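Acetate kinase (Entamoeba histolytica, PDB 4H0O) is a pyrophosphate-dependent acetate kinase of the ASKHA superfamily, with a ribonuclease H-like fold, interconverting acetate and acetyl phosphate, probably with magnesium. Local coordinates at residues F157-E165 / C219-T229. Residues are numbered along the deposited sequence; the frame is centred on the assembly and turned at random.
Sequences FHSTISQAE and CGIVNGKSFDT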
ATOM      1  N   PHE B 157       3.968  -6.907  20.205  1.00 32.65           N
ATOM      2  CA  PHE B 157       3.449  -8.098  19.521  1.00 36.44           C
ATOM      3  C   PHE B 157       4.057  -8.270  18.134  1.00 34.32           C
ATOM      4  O   PHE B 157       4.171  -9.386  17.632  1.00 36.65           O
ATOM      5  CB  PHE B 157       1.916  -8.045  19.421  1.00 34.29           C
ATOM      6  CG  PHE B 157       1.297  -9.242  18.729  1.00 31.48           C
ATOM      7  CD1 PHE B 157       1.464 -10.525  19.236  1.00 36.94           C
ATOM      8  CD2 PHE B 157       0.521  -9.077  17.588  1.00 33.85           C
ATOM      9  CE1 PHE B 157       0.884 -11.623  18.605  1.00 39.28           C
ATOM     10  CE2 PHE B 157      -0.063 -10.171  16.954  1.00 37.94           C
ATOM     11  CZ  PHE B 157       0.120 -11.445  17.464  1.00 31.40           C
ATOM     12  N   HIS B 158       4.458  -7.158  17.528  1.00 37.25           N
ATOM     13  CA  HIS B 158       4.977  -7.173  16.167  1.00 38.84           C
ATOM     14  C   HIS B 158       6.494  -7.351  16.100  1.00 40.20           C
ATOM     15  O   HIS B 158       7.101  -7.139  15.047  1.00 33.39           O
ATOM     16  CB  HIS B 158       4.564  -5.891  15.438  1.00 26.53           C
ATOM     17  CG  HIS B 158       3.085  -5.679  15.385  1.00 33.85           C
ATOM     18  ND1 HIS B 158       2.224  -6.568  14.778  1.00 33.78           N
ATOM     19  CD2 HIS B 158       2.309  -4.669  15.855  1.00 38.10           C
ATOM     20  CE1 HIS B 158       0.985  -6.120  14.879  1.00 30.11           C
ATOM     21  NE2 HIS B 158       1.010  -4.970  15.526  1.00 36.18           N
ATOM     22  N   SER B 159       7.103  -7.749  17.215  1.00 34.41           N
ATOM     23  CA  SER B 159       8.546  -7.980  17.249  1.00 40.37           C
ATOM     24  C   SER B 159       8.942  -9.218  16.438  1.00 33.27           C
ATOM     25  O   SER B 159      10.102  -9.382  16.067  1.00 36.77           O
ATOM     26  CB  SER B 159       9.042  -8.117  18.692  1.00 29.54           C
ATOM     27  OG  SER B 159       8.796  -9.419  19.194  1.00 46.07           O
ATOM     28  N   THR B 160       7.969 -10.083  16.160  1.00 34.89           N
ATOM     29  CA  THR B 160       8.224 -11.313  15.411  1.00 32.22           C
ATOM     30  C   THR B 160       8.240 -11.095  13.900  1.00 37.97           C
ATOM     31  O   THR B 160       8.563 -12.011  13.142  1.00 44.22           O
ATOM     32  CB  THR B 160       7.199 -12.411  15.746  1.00 38.15           C
ATOM     33  OG1 THR B 160       5.869 -11.906  15.564  1.00 32.37           O
ATOM     34  CG2 THR B 160       7.374 -12.878  17.183  1.00 28.10           C
ATOM     35  N   ILE B 161       7.881  -9.890  13.465  1.00 38.62           N
ATOM     36  CA  ILE B 161       7.925  -9.557  12.042  1.00 41.28           C
ATOM     37  C   ILE B 161       9.381  -9.537  11.565  1.00 37.03           C
ATOM     38  O   ILE B 161      10.227  -8.871  12.164  1.00 37.94           O
ATOM     39  CB  ILE B 161       7.253  -8.195  11.751  1.00 34.93           C
ATOM     40  CG1 ILE B 161       5.779  -8.216  12.166  1.00 40.63           C
ATOM     41  CG2 ILE B 161       7.346  -7.856  10.284  1.00 34.24           C
ATOM     42  CD1 ILE B 161       5.016  -6.939  11.808  1.00 35.37           C
ATOM     43  N   SER B 162       9.670 -10.271  10.491  1.00 37.25           N
ATOM     44  CA  SER B 162      11.039 -10.396   9.992  1.00 38.48           C
ATOM     45  C   SER B 162      11.532  -9.130   9.298  1.00 39.68           C
ATOM     46  O   SER B 162      10.731  -8.282   8.903  1.00 40.72           O
ATOM     47  CB  SER B 162      11.155 -11.589   9.044  1.00 35.24           C
ATOM     48  OG  SER B 162      10.880 -12.800   9.723  1.00 52.14           O
ATOM     49  N   GLN B 163      12.852  -9.021   9.144  1.00 39.37           N
ATOM     50  CA  GLN B 163      13.482  -7.828   8.577  1.00 41.60           C
ATOM     51  C   GLN B 163      12.922  -7.438   7.210  1.00 39.80           C
ATOM     52  O   GLN B 163      12.649  -6.265   6.958  1.00 40.87           O
ATOM     53  CB  GLN B 163      15.002  -8.013   8.481  1.00 39.34           C
ATOM     54  CG  GLN B 163      15.736  -6.800   7.906  1.00 42.94           C
ATOM     55  CD  GLN B 163      17.225  -7.036   7.727  1.00 53.80           C
ATOM     56  OE1 GLN B 163      17.693  -8.175   7.744  1.00 54.00           O
ATOM     57  NE2 GLN B 163      17.979  -5.955   7.555  1.00 38.56           N
ATOM     58  N   ALA B 164      12.745  -8.423   6.338  1.00 39.74           N
ATOM     59  CA  ALA B 164      12.243  -8.176   4.989  1.00 41.69           C
ATOM     60  C   ALA B 164      10.858  -7.534   4.989  1.00 44.91           C
ATOM     61  O   ALA B 164      10.511  -6.787   4.070  1.00 48.11           O
ATOM     62  CB  ALA B 164      12.228  -9.467   4.185  1.00 34.20           C
ATOM     63  N   GLU B 165      10.070  -7.832   6.020  1.00 36.75           N
ATOM     64  CA  GLU B 165       8.707  -7.320   6.119  1.00 34.50           C
ATOM     65  C   GLU B 165       8.668  -5.966   6.829  1.00 36.79           C
ATOM     66  O   GLU B 165       7.692  -5.224   6.711  1.00 36.58           O
ATOM     67  CB  GLU B 165       7.821  -8.323   6.863  1.00 41.30           C
ATOM     68  CG  GLU B 165       8.171  -9.785   6.608  1.00 54.33           C
ATOM     69  CD  GLU B 165       7.603 -10.306   5.303  1.00 62.54           C
ATOM     70  OE1 GLU B 165       6.426 -10.008   5.007  1.00 69.22           O
ATOM     71  OE2 GLU B 165       8.330 -11.011   4.573  1.00 54.54           O
ATOM     72  N   CYS B 219      -3.713  -7.296  10.462  1.00 26.05           N
ATOM     73  CA  CYS B 219      -2.532  -8.068  10.819  1.00 28.80           C
ATOM     74  C   CYS B 219      -2.600  -9.491  10.266  1.00 34.64           C
ATOM     75  O   CYS B 219      -3.599 -10.192  10.453  1.00 30.72           O
ATOM     76  CB  CYS B 219      -2.359  -8.108  12.337  1.00 25.03           C
ATOM     77  SG  CYS B 219      -0.793  -8.830  12.883  1.00 36.97           S
ATOM     78  N   GLY B 220      -1.541  -9.915   9.582  1.00 31.38           N
ATOM     79  CA  GLY B 220      -1.445 -11.292   9.134  1.00 22.89           C
ATOM     80  C   GLY B 220      -0.796 -12.122  10.226  1.00 30.13           C
ATOM     81  O   GLY B 220       0.334 -11.842  10.634  1.00 34.33           O
ATOM     82  N   ILE B 221      -1.507 -13.139  10.703  1.00 29.41           N
ATOM     83  CA  ILE B 221      -1.043 -13.920  11.844  1.00 31.79           C
ATOM     84  C   ILE B 221      -0.862 -15.404  11.507  1.00 35.30           C
ATOM     85  O   ILE B 221      -1.816 -16.093  11.129  1.00 26.60           O
ATOM     86  CB  ILE B 221      -1.995 -13.753  13.041  1.00 34.57           C
ATOM     87  CG1 ILE B 221      -2.058 -12.277  13.445  1.00 26.89           C
ATOM     88  CG2 ILE B 221      -1.536 -14.606  14.211  1.00 26.69           C
ATOM     89  CD1 ILE B 221      -3.186 -11.941  14.392  1.00 27.69           C
ATOM     90  N   VAL B 222       0.372 -15.884  11.640  1.00 36.37           N
ATOM     91  CA  VAL B 222       0.687 -17.281  11.362  1.00 30.45           C
ATOM     92  C   VAL B 222       1.012 -18.010  12.659  1.00 32.80           C
ATOM     93  O   VAL B 222       2.018 -17.716  13.311  1.00 35.21           O
ATOM     94  CB  VAL B 222       1.869 -17.415  10.381  1.00 39.57           C
ATOM     95  CG1 VAL B 222       2.176 -18.886  10.104  1.00 26.37           C
ATOM     96  CG2 VAL B 222       1.560 -16.690   9.085  1.00 36.68           C
ATOM     97  N   ASN B 223       0.148 -18.953  13.027  1.00 42.99           N
ATOM     98  CA  ASN B 223       0.328 -19.751  14.238  1.00 42.24           C
ATOM     99  C   ASN B 223       0.467 -18.916  15.514  1.00 41.49           C
ATOM    100  O   ASN B 223       1.297 -19.216  16.374  1.00 34.99           O
ATOM    101  CB  ASN B 223       1.506 -20.720  14.075  1.00 36.93           C
ATOM    102  CG  ASN B 223       1.342 -21.636  12.871  1.00 52.06           C
ATOM    103  OD1 ASN B 223       0.238 -21.792  12.337  1.00 42.82           O
ATOM    104  ND2 ASN B 223       2.440 -22.254  12.442  1.00 41.55           N
ATOM    105  N   GLY B 224      -0.348 -17.870  15.626  1.00 35.45           N
ATOM    106  CA  GLY B 224      -0.387 -17.052  16.826  1.00 27.91           C
ATOM    107  C   GLY B 224       0.563 -15.869  16.834  1.00 32.80           C
ATOM    108  O   GLY B 224       0.570 -15.084  17.788  1.00 33.79           O
ATOM    109  N   LYS B 225       1.362 -15.731  15.778  1.00 34.72           N
ATOM    110  CA  LYS B 225       2.369 -14.673  15.725  1.00 42.14           C
ATOM    111  C   LYS B 225       2.189 -13.728  14.540  1.00 36.92           C
ATOM    112  O   LYS B 225       1.845 -14.155  13.435  1.00 36.87           O
ATOM    113  CB  LYS B 225       3.780 -15.275  15.735  1.00 39.00           C
ATOM    114  CG  LYS B 225       4.199 -15.787  17.109  1.00 41.29           C
ATOM    115  CD  LYS B 225       4.932 -17.119  17.033  1.00 54.76           C
ATOM    116  CE  LYS B 225       6.392 -16.946  16.654  1.00 62.35           C
ATOM    117  NZ  LYS B 225       7.110 -18.253  16.667  1.00 69.61           N
ATOM    118  N   SER B 226       2.410 -12.441  14.787  1.00 33.30           N
ATOM    119  CA  SER B 226       2.338 -11.435  13.735  1.00 35.92           C
ATOM    120  C   SER B 226       3.384 -11.730  12.664  1.00 32.26           C
ATOM    121  O   SER B 226       4.572 -11.853  12.969  1.00 30.83           O
ATOM    122  CB  SER B 226       2.573 -10.043  14.326  1.00 31.23           C
ATOM    123  OG  SER B 226       2.569  -9.048  13.318  1.00 33.89           O
ATOM    124  N   PHE B 227       2.940 -11.868  11.417  1.00 34.20           N
ATOM    125  CA  PHE B 227       3.848 -12.064  10.293  1.00 25.75           C
ATOM    126  C   PHE B 227       4.054 -10.732   9.578  1.00 31.73           C
ATOM    127  O   PHE B 227       5.182 -10.332   9.294  1.00 30.75           O
ATOM    128  CB  PHE B 227       3.298 -13.118   9.325  1.00 35.61           C
ATOM    129  CG  PHE B 227       4.259 -13.496   8.228  1.00 31.83           C
ATOM    130  CD1 PHE B 227       5.161 -14.535   8.407  1.00 36.85           C
ATOM    131  CD2 PHE B 227       4.261 -12.814   7.018  1.00 38.56           C
ATOM    132  CE1 PHE B 227       6.048 -14.886   7.401  1.00 32.79           C
ATOM    133  CE2 PHE B 227       5.147 -13.160   6.006  1.00 35.25           C
ATOM    134  CZ  PHE B 227       6.041 -14.197   6.199  1.00 39.30           C
ATOM    135  N   ASP B 228       2.957 -10.046   9.282  1.00 29.85           N
ATOM    136  CA  ASP B 228       3.048  -8.688   8.760  1.00 32.71           C
ATOM    137  C   ASP B 228       1.838  -7.878   9.198  1.00 34.08           C
ATOM    138  O   ASP B 228       0.849  -8.440   9.679  1.00 35.56           O
ATOM    139  CB  ASP B 228       3.176  -8.680   7.235  1.00 28.02           C
ATOM    140  CG  ASP B 228       3.724  -7.363   6.706  1.00 44.35           C
ATOM    141  OD1 ASP B 228       4.317  -6.601   7.501  1.00 42.20           O
ATOM    142  OD2 ASP B 228       3.566  -7.084   5.501  1.00 45.64           O
ATOM    143  N   THR B 229       1.919  -6.560   9.040  1.00 36.09           N
ATOM    144  CA  THR B 229       0.846  -5.686   9.494  1.00 35.67           C
ATOM    145  C   THR B 229       0.712  -4.431   8.637  1.00 37.23           C
ATOM    146  O   THR B 229       1.600  -4.098   7.851  1.00 39.35           O
ATOM    147  CB  THR B 229       1.028  -5.293  10.968  1.00 33.90           C
ATOM    148  OG1 THR B 229      -0.182  -4.708  11.465  1.00 36.29           O
ATOM    149  CG2 THR B 229       2.175  -4.303  11.116  1.00 34.46           C
TER
HETATM  150  O   HOH W   1       3.664 -12.028  17.187  1.00 34.08           O
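With its OG anti to the backbone N (chi1 177°), Ser226 reaches the imidazole of His158, whose CG lies anti to its own carbonyl carbon. Ser226 belongs to a beta hairpin of the ribonuclease H-like fold, strands 216-222 and 225-229 joined by a type I' turn, and His158 to the segment 157-162 packed against outer strand 225-229. Ser226 OG sits in the plane of the ring, 2.9 Å from His158 ND1, in a nearly straight hydrogen bond (166°). The other ring nitrogen, NE2, is hydrogen-bonded to Phe183 O; with both nitrogens engaged, the ring's rotation should be fixed. The His158 side chain lies about 6 Å from that of His184, a predicted transition-state stabiliser. Cys219 SG also meets the imidazole edge, while Thr229 CG2 lies over one face, offset toward the rim. Further along, Thr160 OG1 donates to a lone pair of Ser226 O in the carbonyl plane (2.9 Å). One water accepts from Ser226 N and donates to Phe157 O and Thr160 OG1, extending the polar link between the two segments. A classic bulge, Phe227 and Asp228 opposite Gly220, follows; there Ile161 CG2 packs 3.4 Å from Phe227 O, and Glu165 OE1 approaches Phe227 CE2, carboxylate and ring planes 55° apart. At the turn end, the Phe157 ring points its edge at Gly224 O, CE1 to O 3.6 Å.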